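Local coordinates for mandelate racemase/muconate lactonizing enzyme, C-terminal domain protein (Paracoccus denitrificans, PDB 4DWD) that binds magnesium and is probably a hydro-lyase of the enolase superfamily, at residues B[294-302]-B[320-331]. Numbering follows the deposited sequence.
Sequences EFVPHQTQP and TKPVELADRWDR
E324, on strand 323-325, meets Q299 in the loop that follows strand 294-295, in the enolase-superfamily TIM barrel. Between 294-302 and 320-331 the backbones are linked by water: one bridges F295 O and the N of T320, another P297 O and the N of E324, a third Q299 O and the N of A326. Among the charged groups, E294 OE1 is gripped twice: K321 NZ forms a salt bridge at 2.7 Å on its syn lone pair, while T320 OG1 donates to the anti one. Apolar contact is thinner, V296 CG1 lying 3.7 Å from K321 CB and the methyl of A326 resting against T300 CB. Further along, R331 NH2 donates to T300 O at 3.1 Å and to Q301 OE1 at 2.8 Å, with P302 CD over one guanidinium face. Replacing R331 by an alanine is likely to leave both oxygens without this donor and P302 CD without the face it rests on. The H298 ring, whose ND1 hydrogen-bonds D271, lies near metal-binding E249, and E324 OE1 approaches it obliquely. E324's extended chain (chi1 -175°) carries the carboxylate to Q299; OE2 bonds S131, and OE1 takes the N-H of Q299 at 3.0 Å, from 41° above the carboxylate plane.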
loop_
_atom_site.group_PDB
_atom_site.type_symbol
_atom_site.label_atom_id
_atom_site.label_comp_id
_atom_site.label_asym_id
_atom_site.label_seq_id
_atom_site.Cartn_x
_atom_site.Cartn_y
_atom_site.Cartn_z
ATOM N N GLU B 294 20.347 -10.519 4.265
ATOM C CA GLU B 294 21.510 -11.173 4.870
ATOM C C GLU B 294 21.092 -12.321 5.781
ATOM O O GLU B 294 20.053 -12.266 6.429
ATOM C CB GLU B 294 22.334 -10.173 5.685
ATOM C CG GLU B 294 23.083 -9.120 4.874
ATOM C CD GLU B 294 23.820 -8.164 5.791
ATOM O OE1 GLU B 294 24.914 -8.525 6.289
ATOM O OE2 GLU B 294 23.304 -7.058 6.035
ATOM N N PHE B 295 21.920 -13.357 5.823
ATOM C CA PHE B 295 21.659 -14.555 6.629
ATOM C C PHE B 295 22.804 -14.756 7.626
ATOM O O PHE B 295 23.922 -15.109 7.235
ATOM C CB PHE B 295 21.498 -15.762 5.705
ATOM C CG PHE B 295 21.018 -16.994 6.394
ATOM C CD1 PHE B 295 19.682 -17.106 6.797
ATOM C CD2 PHE B 295 21.889 -18.053 6.629
ATOM C CE1 PHE B 295 19.234 -18.250 7.424
ATOM C CE2 PHE B 295 21.439 -19.213 7.252
ATOM C CZ PHE B 295 20.107 -19.303 7.652
ATOM N N VAL B 296 22.543 -14.464 8.899
ATOM C CA VAL B 296 23.587 -14.395 9.929
ATOM C C VAL B 296 23.052 -15.111 11.184
ATOM O O VAL B 296 22.539 -14.478 12.096
ATOM C CB VAL B 296 23.990 -12.931 10.255
ATOM C CG1 VAL B 296 25.144 -12.889 11.260
ATOM C CG2 VAL B 296 24.359 -12.159 8.981
ATOM N N PRO B 297 23.138 -16.441 11.210
ATOM C CA PRO B 297 22.475 -17.209 12.272
ATOM C C PRO B 297 22.896 -16.823 13.683
ATOM O O PRO B 297 24.078 -16.557 13.944
ATOM C CB PRO B 297 22.919 -18.639 11.990
ATOM C CG PRO B 297 23.119 -18.668 10.507
ATOM C CD PRO B 297 23.728 -17.321 10.184
ATOM N N HIS B 298 21.922 -16.836 14.593
ATOM C CA HIS B 298 22.193 -16.799 16.024
ATOM C C HIS B 298 22.679 -18.167 16.445
ATOM O O HIS B 298 22.107 -19.197 16.049
ATOM C CB HIS B 298 20.897 -16.436 16.728
ATOM C CG HIS B 298 20.961 -16.484 18.233
ATOM N ND1 HIS B 298 20.774 -17.619 18.938
ATOM C CD2 HIS B 298 21.152 -15.475 19.159
ATOM C CE1 HIS B 298 20.858 -17.347 20.254
ATOM N NE2 HIS B 298 21.089 -16.037 20.391
ATOM N N GLN B 299 23.754 -18.220 17.231
ATOM C CA GLN B 299 24.202 -19.514 17.757
ATOM C C GLN B 299 25.111 -19.278 18.953
ATOM O O GLN B 299 26.116 -18.586 18.842
ATOM C CB GLN B 299 24.905 -20.315 16.656
ATOM C CG GLN B 299 24.725 -21.822 16.771
ATOM C CD GLN B 299 25.321 -22.392 18.040
ATOM O OE1 GLN B 299 24.605 -22.932 18.898
ATOM N NE2 GLN B 299 26.631 -22.251 18.187
ATOM N N THR B 300 24.742 -19.835 20.103
ATOM C CA THR B 300 25.443 -19.541 21.356
ATOM C C THR B 300 26.033 -20.764 22.034
ATOM O O THR B 300 26.631 -20.628 23.092
ATOM C CB THR B 300 24.517 -18.821 22.357
ATOM O OG1 THR B 300 23.371 -19.644 22.625
ATOM C CG2 THR B 300 24.071 -17.461 21.784
ATOM N N GLN B 301 25.879 -21.944 21.433
ATOM C CA GLN B 301 26.369 -23.191 22.048
ATOM C C GLN B 301 27.693 -23.653 21.432
ATOM O O GLN B 301 27.866 -23.557 20.215
ATOM C CB GLN B 301 25.303 -24.290 21.952
ATOM C CG GLN B 301 23.932 -23.898 22.510
ATOM C CD GLN B 301 24.001 -23.402 23.951
ATOM O OE1 GLN B 301 24.697 -23.976 24.790
ATOM N NE2 GLN B 301 23.274 -22.333 24.241
ATOM N N PRO B 302 28.626 -24.175 22.259
ATOM C CA PRO B 302 29.986 -24.436 21.762
ATOM C C PRO B 302 30.212 -25.812 21.134
ATOM O O PRO B 302 31.268 -26.047 20.538
ATOM C CB PRO B 302 30.836 -24.323 23.032
ATOM C CG PRO B 302 29.922 -24.762 24.124
ATOM C CD PRO B 302 28.562 -24.225 23.733
ATOM N N THR B 320 28.251 -12.439 4.883
ATOM C CA THR B 320 28.485 -11.008 5.088
ATOM C C THR B 320 28.955 -10.656 6.496
ATOM O O THR B 320 29.561 -9.601 6.708
ATOM C CB THR B 320 27.209 -10.197 4.809
ATOM O OG1 THR B 320 26.122 -10.748 5.576
ATOM C CG2 THR B 320 26.861 -10.235 3.329
ATOM N N LYS B 321 28.660 -11.531 7.454
ATOM C CA LYS B 321 29.080 -11.334 8.843
ATOM C C LYS B 321 29.690 -12.644 9.330
ATOM O O LYS B 321 29.414 -13.700 8.761
ATOM C CB LYS B 321 27.888 -10.904 9.727
ATOM C CG LYS B 321 27.129 -9.665 9.237
ATOM C CD LYS B 321 27.852 -8.363 9.535
ATOM C CE LYS B 321 26.960 -7.143 9.316
ATOM N NZ LYS B 321 26.458 -6.992 7.919
ATOM N N PRO B 322 30.541 -12.585 10.359
ATOM C CA PRO B 322 31.198 -13.787 10.847
ATOM C C PRO B 322 30.281 -14.721 11.640
ATOM O O PRO B 322 29.130 -14.401 11.908
ATOM C CB PRO B 322 32.292 -13.243 11.769
ATOM C CG PRO B 322 32.422 -11.801 11.425
ATOM C CD PRO B 322 31.044 -11.378 11.038
ATOM N N VAL B 323 30.831 -15.870 12.009
ATOM C CA VAL B 323 30.150 -16.871 12.839
ATOM C C VAL B 323 30.143 -16.447 14.311
ATOM O O VAL B 323 31.172 -16.081 14.871
ATOM C CB VAL B 323 30.875 -18.227 12.720
ATOM C CG1 VAL B 323 30.218 -19.270 13.618
ATOM C CG2 VAL B 323 30.885 -18.705 11.274
ATOM N N GLU B 324 28.980 -16.522 14.950
ATOM C CA GLU B 324 28.869 -16.162 16.364
ATOM C C GLU B 324 29.657 -17.082 17.299
ATOM O O GLU B 324 29.554 -18.311 17.217
ATOM C CB GLU B 324 27.404 -16.123 16.797
ATOM C CG GLU B 324 27.257 -15.620 18.232
ATOM C CD GLU B 324 25.847 -15.223 18.626
ATOM O OE1 GLU B 324 24.876 -15.584 17.935
ATOM O OE2 GLU B 324 25.717 -14.566 19.676
ATOM N N LEU B 325 30.442 -16.455 18.178
ATOM C CA LEU B 325 31.136 -17.121 19.279
ATOM C C LEU B 325 30.755 -16.441 20.595
ATOM O O LEU B 325 31.286 -15.376 20.960
ATOM C CB LEU B 325 32.654 -17.137 19.064
ATOM C CG LEU B 325 33.469 -17.784 20.203
ATOM C CD1 LEU B 325 33.139 -19.272 20.332
ATOM C CD2 LEU B 325 34.953 -17.568 19.964
ATOM N N ALA B 326 29.816 -17.064 21.303
ATOM C CA ALA B 326 29.226 -16.449 22.495
ATOM C C ALA B 326 29.968 -16.788 23.796
ATOM O O ALA B 326 30.958 -17.524 23.790
ATOM C CB ALA B 326 27.742 -16.791 22.591
ATOM N N ASP B 327 29.465 -16.248 24.904
ATOM C CA ASP B 327 30.129 -16.320 26.205
ATOM C C ASP B 327 30.347 -17.735 26.706
ATOM O O ASP B 327 29.563 -18.636 26.436
ATOM C CB ASP B 327 29.323 -15.551 27.252
ATOM C CG ASP B 327 28.819 -14.214 26.733
ATOM O OD1 ASP B 327 27.869 -14.225 25.924
ATOM O OD2 ASP B 327 29.366 -13.169 27.142
ATOM N N ARG B 328 31.434 -17.908 27.451
ATOM C CA ARG B 328 31.702 -19.154 28.170
ATOM C C ARG B 328 31.747 -20.375 27.263
ATOM O O ARG B 328 31.290 -21.463 27.629
ATOM C CB ARG B 328 30.703 -19.353 29.324
ATOM C CG ARG B 328 30.699 -18.239 30.362
ATOM C CD ARG B 328 32.049 -18.084 31.047
ATOM N NE ARG B 328 32.628 -19.375 31.430
ATOM C CZ ARG B 328 32.400 -19.999 32.585
ATOM N NH1 ARG B 328 31.603 -19.452 33.501
ATOM N NH2 ARG B 328 32.976 -21.172 32.827
ATOM N N TRP B 329 32.331 -20.191 26.084
ATOM C CA TRP B 329 32.518 -21.294 25.160
ATOM C C TRP B 329 33.428 -22.370 25.708
ATOM O O TRP B 329 33.418 -23.497 25.208
ATOM C CB TRP B 329 32.984 -20.799 23.791
ATOM C CG TRP B 329 34.151 -19.826 23.787
ATOM C CD1 TRP B 329 34.109 -18.427 23.834
ATOM C CD2 TRP B 329 35.574 -20.164 23.654
ATOM N NE1 TRP B 329 35.383 -17.900 23.773
ATOM C CE2 TRP B 329 36.306 -18.889 23.668
ATOM C CE3 TRP B 329 36.291 -21.354 23.546
ATOM C CZ2 TRP B 329 37.687 -18.832 23.560
ATOM C CZ3 TRP B 329 37.686 -21.283 23.442
ATOM C CH2 TRP B 329 38.368 -20.052 23.461
ATOM N N ASP B 330 34.206 -22.040 26.746
ATOM C CA ASP B 330 35.032 -23.022 27.455
ATOM C C ASP B 330 34.213 -24.197 27.984
ATOM O O ASP B 330 34.753 -25.293 28.164
ATOM C CB ASP B 330 35.797 -22.357 28.615
ATOM C CG ASP B 330 34.867 -21.808 29.701
ATOM O OD1 ASP B 330 34.930 -22.272 30.855
ATOM O OD2 ASP B 330 34.073 -20.900 29.418
ATOM N N ARG B 331 32.918 -23.979 28.225
ATOM C CA ARG B 331 32.057 -25.028 28.784
ATOM C C ARG B 331 31.828 -26.191 27.814
ATOM O O ARG B 331 31.252 -27.208 28.193
ATOM C CB ARG B 331 30.714 -24.463 29.280
ATOM C CG ARG B 331 29.699 -24.196 28.176
ATOM C CD ARG B 331 28.461 -23.469 28.701
ATOM N NE ARG B 331 27.447 -23.239 27.664
ATOM C CZ ARG B 331 27.519 -22.305 26.720
ATOM N NH1 ARG B 331 28.578 -21.509 26.644
ATOM N NH2 ARG B 331 26.528 -22.173 25.831
HETATM O O HOH W 1 24.723 -4.967 6.845
HETATM O O HOH W 2 26.500 -13.829 6.759
HETATM O O HOH W 3 26.559 -17.644 13.420
HETATM O O HOH W 4 28.556 -19.432 20.191
HETATM O O HOH W 5 28.503 -21.050 16.068
HETATM O O HOH W 6 29.448 -20.403 23.900
#